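Local coordinates for thiamine-binding periplasmic protein (Escherichia coli, PDB 2QRY) that binds thiamine, thiamine phosphate and thiamine diphosphate in the periplasm with high affinity and serves the ThiBPQ ABC transporter in thiamine import, at residues A273-I278 with P286-T291; D160-T165 with A319-W324; D133-K138 with K231-A236. One frame throughout, in Å; residues are numbered along the deposited sequence.

In the fold
The three contacts lie well apart, their centres 28 to 31 Å from one another, and none touches another. Contact 2 is buried and reaches the ligand: it packs the 160-165 loop, which carries phosphate-site residues, on helix 310-328 with aromatic and aliphatic groups, beside an arginine-aspartate salt bridge within the loop. Contact 1, across the chain's centre from it, is partly buried, with small apolar side chains around a glutamine. Contact 3 is a surface contact and the most polar, built from lysine, asparagine and aspartate. Strand 121-133 serves two of them, since it runs into contact 3 and pairs with strand 285-286, which leads into contact 1. Along the chain contact 2 encloses contact 1 and interlocks with contact 3.

Contact 1: A273-I278 with P286-T291; sequences AFQNAI and PVANVT
Gln275 O takes Ile278 N at 3.0 Å, in a type I turn running from Gln275 to Ile278, and the same oxygen has Val290 CG1 of the other segment 4.0 Å away. Val290 N donates to Ala288 O at 2.6 Å, closing an inverse gamma turn centred on Asn289 that presents the side chains of both flanking residues to the 273-278 segment. Ala288 fits its methyl against the aliphatic part of the glutamine, with CB 3.5 Å from Gln275 CG. The bend of Gln275 at chi2 (-64°) brings the amide end of the chain up to the 286-288 backbone. At the end of the type I turn, the CG2 branch of Ile278 approaches Pro286 CG at 4.2 Å, a loose apolar touch suited to a branched residue facing a rigid ring. Ile278 also packs on Phe123 and Val287 on Pro122, both of strand 121-133, placing both segments beside the central sheet; Val287 bonds through its backbone to Asn110 as well. At the outer end Asn276 gives its ND2 to Pro272 O, a bond back to the start of helix 272-275. The contact thus joins the end of that helix to the loop following strand 285-286. Its chemistry implies apolar fits of the Ala288 methyl on the Gln275 chain and of Ile278 on Pro286, with tight turns providing partners for backbone groups where each segment reverses.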
loop_
_atom_site.group_PDB
_atom_site.type_symbol
_atom_site.label_atom_id
_atom_site.label_comp_id
_atom_site.label_asym_id
_atom_site.label_seq_id
_atom_site.Cartn_x
_atom_site.Cartn_y
_atom_site.Cartn_z
ATOM N N ALA A 273 -16.708 -8.441 9.151
ATOM C CA ALA A 273 -17.279 -7.097 9.243
ATOM C C ALA A 273 -16.307 -6.055 8.685
ATOM O O ALA A 273 -16.717 -5.028 8.138
ATOM C CB ALA A 273 -17.622 -6.774 10.691
ATOM N N PHE A 274 -15.016 -6.339 8.825
ATOM C CA PHE A 274 -13.960 -5.450 8.347
ATOM C C PHE A 274 -13.656 -5.784 6.891
ATOM O O PHE A 274 -13.911 -4.991 5.984
ATOM C CB PHE A 274 -12.692 -5.656 9.192
ATOM C CG PHE A 274 -11.616 -4.637 8.946
ATOM C CD1 PHE A 274 -11.574 -3.458 9.685
ATOM C CD2 PHE A 274 -10.642 -4.853 7.974
ATOM C CE1 PHE A 274 -10.572 -2.506 9.462
ATOM C CE2 PHE A 274 -9.640 -3.913 7.743
ATOM C CZ PHE A 274 -9.605 -2.732 8.492
ATOM N N GLN A 275 -13.112 -6.981 6.698
ATOM C CA GLN A 275 -12.731 -7.504 5.392
ATOM C C GLN A 275 -13.748 -7.272 4.282
ATOM O O GLN A 275 -13.378 -7.008 3.144
ATOM C CB GLN A 275 -12.450 -8.996 5.524
ATOM C CG GLN A 275 -11.267 -9.303 6.422
ATOM C CD GLN A 275 -9.968 -8.760 5.859
ATOM O OE1 GLN A 275 -9.372 -7.829 6.408
ATOM N NE2 GLN A 275 -9.528 -9.335 4.750
ATOM N N ASN A 276 -15.028 -7.376 4.619
ATOM C CA ASN A 276 -16.100 -7.179 3.655
ATOM C C ASN A 276 -16.099 -5.781 3.050
ATOM O O ASN A 276 -16.719 -5.554 2.008
ATOM C CB ASN A 276 -17.460 -7.442 4.316
ATOM C CG ASN A 276 -17.928 -8.871 4.147
ATOM O OD1 ASN A 276 -18.120 -9.338 3.028
ATOM N ND2 ASN A 276 -18.117 -9.574 5.258
ATOM N N ALA A 277 -15.418 -4.840 3.697
ATOM C CA ALA A 277 -15.377 -3.473 3.182
ATOM C C ALA A 277 -14.083 -3.174 2.434
ATOM O O ALA A 277 -13.950 -2.119 1.813
ATOM C CB ALA A 277 -15.572 -2.475 4.318
ATOM N N ILE A 278 -13.134 -4.105 2.486
ATOM C CA ILE A 278 -11.859 -3.919 1.808
ATOM C C ILE A 278 -11.953 -3.948 0.283
ATOM O O ILE A 278 -11.449 -3.045 -0.386
ATOM C CB ILE A 278 -10.815 -4.974 2.259
ATOM C CG1 ILE A 278 -10.237 -4.589 3.627
ATOM C CG2 ILE A 278 -9.685 -5.073 1.233
ATOM C CD1 ILE A 278 -9.491 -3.258 3.627
ATOM N N PRO A 286 -8.695 -9.029 0.082
ATOM C CA PRO A 286 -8.894 -9.238 1.518
ATOM C C PRO A 286 -7.967 -10.304 2.083
ATOM O O PRO A 286 -7.431 -11.143 1.352
ATOM C CB PRO A 286 -10.360 -9.657 1.612
ATOM C CG PRO A 286 -10.975 -9.033 0.412
ATOM C CD PRO A 286 -9.944 -9.292 -0.650
ATOM N N VAL A 287 -7.793 -10.268 3.395
ATOM C CA VAL A 287 -6.936 -11.216 4.078
ATOM C C VAL A 287 -7.766 -12.407 4.572
ATOM O O VAL A 287 -7.225 -13.468 4.884
ATOM C CB VAL A 287 -6.205 -10.520 5.245
ATOM C CG1 VAL A 287 -7.163 -10.232 6.372
ATOM C CG2 VAL A 287 -5.060 -11.356 5.695
ATOM N N ALA A 288 -9.082 -12.219 4.634
ATOM C CA ALA A 288 -10.003 -13.277 5.045
ATOM C C ALA A 288 -10.751 -13.713 3.791
ATOM O O ALA A 288 -10.963 -12.909 2.883
ATOM C CB ALA A 288 -10.985 -12.757 6.081
ATOM N N ASN A 289 -11.146 -14.982 3.741
ATOM C CA ASN A 289 -11.857 -15.524 2.588
ATOM C C ASN A 289 -13.266 -14.960 2.415
ATOM O O ASN A 289 -14.250 -15.695 2.490
ATOM C CB ASN A 289 -11.917 -17.053 2.683
ATOM N N VAL A 290 -13.358 -13.653 2.187
ATOM C CA VAL A 290 -14.647 -13.004 1.974
ATOM C C VAL A 290 -14.937 -13.093 0.475
ATOM O O VAL A 290 -14.079 -13.522 -0.298
ATOM C CB VAL A 290 -14.610 -11.522 2.422
ATOM C CG1 VAL A 290 -13.474 -10.801 1.739
ATOM C CG2 VAL A 290 -15.927 -10.839 2.100
ATOM N N THR A 291 -16.134 -12.701 0.056
ATOM C CA THR A 291 -16.476 -12.778 -1.357
ATOM C C THR A 291 -16.046 -11.530 -2.116
ATOM O O THR A 291 -16.416 -10.412 -1.754
ATOM C CB THR A 291 -17.994 -12.991 -1.556
ATOM O OG1 THR A 291 -18.709 -11.827 -1.121
ATOM C CG2 THR A 291 -18.469 -14.202 -0.755
#

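Contact 2: D160-T165 with A319-W324; sequences DPRTST and AWISEW. With TPS (thiamin phosphate), chain E.
Apolar packing joins Pro161 and Arg162 of the loop to Ile321 and Trp324 on one side of helix 310-328. Pro161 CD sits 3.6 Å from the centroid of the six-membered ring of Trp324, 13° off the ring normal, a CH-pi contact that suits the compact, rigid proline ring, whose CH groups can lie on an indole face. Next to it Pro161 CB faces Ile321 CG1 at 4.2 Å, while the aliphatic part of Arg162 lies against the other branch, CG to Ile321 CG2 at 3.6 Å. The guanidinium turns one face to the indole edge at Trp324 CZ3, the planes 82° apart. Its charge is met within the loop: a bend at chi3 (-64°) brings it side-on to Asp160, with Arg162 NE 3.0 Å from Asp160 OD1 and NH2 2.7 Å from OD2 in a salt bridge. The same OD1 accepts Arg162 N at 2.7 Å, closing an Asx turn. With an alanine here instead of Asp160, the guanidinium would probably lose its charge partner and be free to swing from the indole edge, and Arg162 N its side-chain acceptor. Outside the loop, Trp324 NE1 bonds to Tyr158 OH. Toward the ligand, Ser164 OG lies 2.7 Å from O1 of thiamin phosphate, a hydrogen bond whose exact geometry is somewhat uncertain. Ser164 also N-caps helix 165-178 through Gly167 N: a phosphate held at a helix N-terminus, within the thiamine-binding site.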
loop_
_atom_site.group_PDB
_atom_site.type_symbol
_atom_site.label_atom_id
_atom_site.label_comp_id
_atom_site.label_asym_id
_atom_site.label_seq_id
_atom_site.Cartn_x
_atom_site.Cartn_y
_atom_site.Cartn_z
ATOM N N ASP A 160 6.942 9.103 -3.896
ATOM C CA ASP A 160 8.203 9.212 -3.179
ATOM C C ASP A 160 8.359 8.018 -2.239
ATOM O O ASP A 160 7.528 7.801 -1.361
ATOM C CB ASP A 160 8.209 10.507 -2.367
ATOM C CG ASP A 160 9.565 10.816 -1.775
ATOM O OD1 ASP A 160 10.265 9.868 -1.368
ATOM O OD2 ASP A 160 9.925 12.011 -1.702
ATOM N N PRO A 161 9.427 7.226 -2.417
ATOM C CA PRO A 161 9.667 6.052 -1.570
ATOM C C PRO A 161 9.903 6.364 -0.087
ATOM O O PRO A 161 9.799 5.481 0.770
ATOM C CB PRO A 161 10.875 5.384 -2.236
ATOM C CG PRO A 161 11.578 6.533 -2.903
ATOM C CD PRO A 161 10.433 7.313 -3.492
ATOM N N ARG A 162 10.214 7.623 0.211
ATOM C CA ARG A 162 10.455 8.043 1.583
ATOM C C ARG A 162 9.142 8.307 2.329
ATOM O O ARG A 162 9.110 8.341 3.559
ATOM C CB ARG A 162 11.316 9.314 1.590
ATOM C CG ARG A 162 12.700 9.131 0.974
ATOM C CD ARG A 162 13.394 10.469 0.694
ATOM N NE ARG A 162 12.671 11.255 -0.306
ATOM C CZ ARG A 162 13.149 12.343 -0.902
ATOM N NH1 ARG A 162 14.369 12.788 -0.605
ATOM N NH2 ARG A 162 12.408 12.990 -1.795
ATOM N N THR A 163 8.057 8.479 1.585
ATOM C CA THR A 163 6.773 8.769 2.203
ATOM C C THR A 163 5.639 7.780 1.904
ATOM O O THR A 163 4.798 7.521 2.771
ATOM C CB THR A 163 6.286 10.176 1.789
ATOM O OG1 THR A 163 6.107 10.222 0.366
ATOM C CG2 THR A 163 7.300 11.234 2.194
ATOM N N SER A 164 5.628 7.229 0.690
ATOM C CA SER A 164 4.574 6.312 0.234
ATOM C C SER A 164 4.959 4.832 0.084
ATOM O O SER A 164 5.993 4.505 -0.501
ATOM C CB SER A 164 4.024 6.832 -1.111
ATOM O OG SER A 164 3.249 5.864 -1.811
ATOM N N THR A 165 4.116 3.934 0.583
ATOM C CA THR A 165 4.407 2.512 0.447
ATOM C C THR A 165 4.457 2.101 -1.027
ATOM O O THR A 165 5.329 1.326 -1.421
ATOM C CB THR A 165 3.401 1.626 1.242
ATOM O OG1 THR A 165 2.061 2.080 1.033
ATOM C CG2 THR A 165 3.731 1.671 2.728
ATOM N N ALA A 319 20.233 3.343 1.570
ATOM C CA ALA A 319 21.194 3.482 0.484
ATOM C C ALA A 319 20.491 3.457 -0.881
ATOM O O ALA A 319 20.883 4.187 -1.793
ATOM C CB ALA A 319 22.241 2.376 0.560
ATOM N N TRP A 320 19.454 2.630 -1.020
ATOM C CA TRP A 320 18.735 2.546 -2.289
ATOM C C TRP A 320 17.957 3.818 -2.570
ATOM O O TRP A 320 17.850 4.246 -3.718
ATOM C CB TRP A 320 17.789 1.340 -2.308
ATOM C CG TRP A 320 18.520 0.040 -2.376
ATOM C CD1 TRP A 320 19.790 -0.163 -2.839
ATOM C CD2 TRP A 320 18.019 -1.250 -2.005
ATOM N NE1 TRP A 320 20.112 -1.495 -2.781
ATOM C CE2 TRP A 320 19.043 -2.187 -2.274
ATOM C CE3 TRP A 320 16.805 -1.707 -1.476
ATOM C CZ2 TRP A 320 18.889 -3.556 -2.030
ATOM C CZ3 TRP A 320 16.652 -3.068 -1.235
ATOM C CH2 TRP A 320 17.691 -3.975 -1.513
ATOM N N ILE A 321 17.412 4.417 -1.521
ATOM C CA ILE A 321 16.674 5.659 -1.667
ATOM C C ILE A 321 17.644 6.796 -2.007
ATOM O O ILE A 321 17.348 7.657 -2.842
ATOM C CB ILE A 321 15.905 5.984 -0.374
ATOM C CG1 ILE A 321 14.632 5.129 -0.329
ATOM C CG2 ILE A 321 15.590 7.476 -0.303
ATOM C CD1 ILE A 321 13.857 5.206 0.965
ATOM N N SER A 322 18.809 6.780 -1.367
ATOM C CA SER A 322 19.825 7.796 -1.599
ATOM C C SER A 322 20.260 7.778 -3.061
ATOM O O SER A 322 20.434 8.821 -3.683
ATOM C CB SER A 322 21.031 7.542 -0.690
ATOM O OG SER A 322 22.022 8.529 -0.884
ATOM N N GLU A 323 20.433 6.581 -3.607
ATOM C CA GLU A 323 20.833 6.436 -4.997
ATOM C C GLU A 323 19.703 6.908 -5.899
ATOM O O GLU A 323 19.937 7.625 -6.872
ATOM C CB GLU A 323 21.174 4.976 -5.281
ATOM C CG GLU A 323 22.409 4.518 -4.516
ATOM C CD GLU A 323 22.586 3.013 -4.506
ATOM O OE1 GLU A 323 22.619 2.405 -5.604
ATOM O OE2 GLU A 323 22.701 2.436 -3.397
ATOM N N TRP A 324 18.478 6.511 -5.561
ATOM C CA TRP A 324 17.300 6.902 -6.322
ATOM C C TRP A 324 17.173 8.418 -6.474
ATOM O O TRP A 324 17.050 8.924 -7.594
ATOM C CB TRP A 324 16.025 6.378 -5.653
ATOM C CG TRP A 324 14.771 7.086 -6.122
ATOM C CD1 TRP A 324 14.135 6.926 -7.318
ATOM C CD2 TRP A 324 14.061 8.124 -5.426
ATOM N NE1 TRP A 324 13.075 7.800 -7.413
ATOM C CE2 TRP A 324 13.011 8.548 -6.265
ATOM C CE3 TRP A 324 14.214 8.735 -4.174
ATOM C CZ2 TRP A 324 12.116 9.560 -5.895
ATOM C CZ3 TRP A 324 13.322 9.745 -3.804
ATOM C CH2 TRP A 324 12.289 10.146 -4.661
HETATM C CM2 TPS E . -8.439 3.152 -7.503
HETATM N N3 TPS E . -4.368 2.002 -2.473
HETATM C C2 TPS E . -4.248 3.202 -3.005
HETATM S S1 TPS E . -2.958 3.929 -2.122
HETATM C C5 TPS E . -2.607 2.569 -1.046
HETATM C C4 TPS E . -3.538 1.638 -1.455
HETATM C CM4 TPS E . -3.610 0.268 -0.790
HETATM C C6 TPS E . -1.529 2.578 -0.008
HETATM C C7 TPS E . -1.030 4.018 -0.122
HETATM O O7 TPS E . 0.065 4.328 0.732
HETATM N N1A TPS E . -6.645 1.779 -6.529
HETATM C C2A TPS E . -7.668 2.613 -6.321
HETATM N N3A TPS E . -8.015 2.978 -5.088
HETATM C C4A TPS E . -7.350 2.522 -4.006
HETATM N N4A TPS E . -7.730 2.922 -2.737
HETATM C C5A TPS E . -6.248 1.627 -4.189
HETATM C C6A TPS E . -5.929 1.277 -5.512
HETATM C C7A TPS E . -5.419 1.052 -3.015
HETATM P P1 TPS E . 0.426 5.880 0.465
HETATM O O1 TPS E . 0.686 6.097 -1.052
HETATM O O2 TPS E . 1.660 6.344 1.341
HETATM O O3 TPS E . -0.795 6.736 0.868
#

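Contact 3: D133-K138 with K231-A236; sequences DKNKLK and KDNYAA
Asp133 and Tyr234 face each other as a non-hydrogen-bonded pair of an antiparallel bridge, CA to CA 4.6 Å, where strand 121-133 ends beside strand 234-236. Just past the pair Lys134 N donates to Asn233 O at 2.8 Å. The Lys134 side chain then runs along the loop before Tyr234 and, bent at chi3 (-64°), delivers NZ to Asp232 O at 2.8 Å, nearly along the C=O axis. A lysine suits this exposed place, since its long chain lies over the small Ala235, Lys134 CD to Ala235 CB 4.0 Å, while its charge can stay near solvent. The carboxylate of Asp232 is also near, but beyond salt-bridge range. Asn233 ND2 also makes a weak bond of 3.2 Å to Asp133 OD1, with the amide and carboxylate planes 60° apart. The other oxygen, Asp133 OD2, approaches the Tyr234 ring obliquely, 3.6 Å from CE2. The Asn135 side chain crosses that of Asn233 at about a right angle, the amide planes nearly parallel, with Asn135 ND2 near Asn233 CB. Further out, the ring of Tyr234 meets His225, and Ala235 bonds through its backbone to Tyr132, continuing the strand pairing. What positions Asp133 lies in its own loop: its carbonyl oxygen accepts from the backbone N of both Lys136 and Leu137, and in an Asx turn Asp133 OD1 takes Asn135 N at 2.8 Å, approached on its anti side from 24° out of the carboxylate plane.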
loop_
_atom_site.group_PDB
_atom_site.type_symbol
_atom_site.label_atom_id
_atom_site.label_comp_id
_atom_site.label_asym_id
_atom_site.label_seq_id
_atom_site.Cartn_x
_atom_site.Cartn_y
_atom_site.Cartn_z
ATOM N N ASP A 133 -4.561 4.209 -19.546
ATOM C CA ASP A 133 -5.865 4.304 -20.193
ATOM C C ASP A 133 -5.752 3.647 -21.570
ATOM O O ASP A 133 -5.103 4.192 -22.464
ATOM C CB ASP A 133 -6.250 5.777 -20.363
ATOM C CG ASP A 133 -7.687 5.964 -20.830
ATOM O OD1 ASP A 133 -8.185 5.129 -21.620
ATOM O OD2 ASP A 133 -8.310 6.964 -20.409
ATOM N N LYS A 134 -6.379 2.488 -21.744
ATOM C CA LYS A 134 -6.314 1.787 -23.022
ATOM C C LYS A 134 -6.840 2.617 -24.184
ATOM O O LYS A 134 -6.496 2.359 -25.335
ATOM C CB LYS A 134 -7.077 0.462 -22.950
ATOM C CG LYS A 134 -6.424 -0.575 -22.058
ATOM C CD LYS A 134 -7.283 -1.822 -21.949
ATOM C CE LYS A 134 -8.606 -1.520 -21.264
ATOM N NZ LYS A 134 -9.454 -2.736 -21.133
ATOM N N ASN A 135 -7.679 3.605 -23.891
ATOM C CA ASN A 135 -8.215 4.461 -24.944
ATOM C C ASN A 135 -7.175 5.492 -25.353
ATOM O O ASN A 135 -7.264 6.066 -26.436
ATOM C CB ASN A 135 -9.475 5.210 -24.485
ATOM C CG ASN A 135 -10.659 4.292 -24.261
ATOM O OD1 ASN A 135 -10.815 3.279 -24.945
ATOM N ND2 ASN A 135 -11.515 4.652 -23.309
ATOM N N LYS A 136 -6.195 5.727 -24.487
ATOM C CA LYS A 136 -5.158 6.719 -24.762
ATOM C C LYS A 136 -3.778 6.123 -25.027
ATOM O O LYS A 136 -2.943 6.749 -25.671
ATOM C CB LYS A 136 -5.058 7.706 -23.595
ATOM C CG LYS A 136 -6.286 8.582 -23.369
ATOM C CD LYS A 136 -6.082 9.426 -22.114
ATOM C CE LYS A 136 -6.958 10.674 -22.086
ATOM N NZ LYS A 136 -8.410 10.385 -21.956
ATOM N N LEU A 137 -3.533 4.923 -24.520
ATOM C CA LEU A 137 -2.249 4.267 -24.717
ATOM C C LEU A 137 -2.497 2.935 -25.416
ATOM O O LEU A 137 -2.973 1.970 -24.814
ATOM C CB LEU A 137 -1.558 4.038 -23.373
ATOM C CG LEU A 137 -0.050 3.804 -23.401
ATOM C CD1 LEU A 137 0.408 3.357 -22.020
ATOM C CD2 LEU A 137 0.299 2.750 -24.438
ATOM N N LYS A 138 -2.156 2.900 -26.697
ATOM C CA LYS A 138 -2.343 1.731 -27.544
ATOM C C LYS A 138 -1.344 0.600 -27.322
ATOM O O LYS A 138 -1.727 -0.560 -27.225
ATOM C CB LYS A 138 -2.290 2.164 -29.013
ATOM C CG LYS A 138 -0.978 2.838 -29.401
ATOM C CD LYS A 138 -0.766 4.137 -28.630
ATOM C CE LYS A 138 0.618 4.694 -28.835
ATOM N NZ LYS A 138 0.684 6.034 -28.223
ATOM N N LYS A 231 -16.720 1.520 -16.129
ATOM C CA LYS A 231 -15.732 1.759 -17.183
ATOM C C LYS A 231 -14.610 0.725 -17.103
ATOM O O LYS A 231 -14.051 0.492 -16.033
ATOM C CB LYS A 231 -15.134 3.168 -17.061
ATOM C CG LYS A 231 -16.104 4.305 -17.379
ATOM C CD LYS A 231 -15.394 5.663 -17.502
ATOM C CE LYS A 231 -14.818 6.134 -16.165
ATOM N NZ LYS A 231 -14.149 7.472 -16.241
ATOM N N ASP A 232 -14.281 0.098 -18.227
ATOM C CA ASP A 232 -13.215 -0.894 -18.220
ATOM C C ASP A 232 -12.092 -0.511 -19.179
ATOM O O ASP A 232 -11.386 -1.372 -19.705
ATOM C CB ASP A 232 -13.771 -2.280 -18.562
ATOM C CG ASP A 232 -14.148 -2.412 -20.019
ATOM O OD1 ASP A 232 -14.821 -1.500 -20.548
ATOM O OD2 ASP A 232 -13.774 -3.436 -20.635
ATOM N N ASN A 233 -11.928 0.792 -19.396
ATOM C CA ASN A 233 -10.879 1.288 -20.275
ATOM C C ASN A 233 -9.532 1.407 -19.541
ATOM O O ASN A 233 -8.477 1.476 -20.177
ATOM C CB ASN A 233 -11.282 2.641 -20.878
ATOM C CG ASN A 233 -11.587 3.689 -19.824
ATOM O OD1 ASN A 233 -12.486 3.513 -18.997
ATOM N ND2 ASN A 233 -10.838 4.790 -19.849
ATOM N N TYR A 234 -9.559 1.427 -18.209
ATOM C CA TYR A 234 -8.313 1.517 -17.451
ATOM C C TYR A 234 -7.774 0.123 -17.184
ATOM O O TYR A 234 -8.534 -0.804 -16.938
ATOM C CB TYR A 234 -8.512 2.250 -16.120
ATOM C CG TYR A 234 -8.841 3.710 -16.291
ATOM C CD1 TYR A 234 -10.155 4.173 -16.166
ATOM C CD2 TYR A 234 -7.853 4.622 -16.658
ATOM C CE1 TYR A 234 -10.473 5.502 -16.410
ATOM C CE2 TYR A 234 -8.161 5.959 -16.911
ATOM C CZ TYR A 234 -9.470 6.390 -16.788
ATOM O OH TYR A 234 -9.775 7.699 -17.076
ATOM N N ALA A 235 -6.455 -0.021 -17.235
ATOM C CA ALA A 235 -5.837 -1.311 -17.010
ATOM C C ALA A 235 -4.477 -1.202 -16.346
ATOM O O ALA A 235 -3.812 -0.171 -16.416
ATOM C CB ALA A 235 -5.704 -2.055 -18.331
ATOM N N ALA A 236 -4.082 -2.287 -15.690
ATOM C CA ALA A 236 -2.794 -2.376 -15.022
ATOM C C ALA A 236 -1.944 -3.262 -15.921
ATOM O O ALA A 236 -2.323 -4.400 -16.208
ATOM C CB ALA A 236 -2.957 -3.017 -13.646
#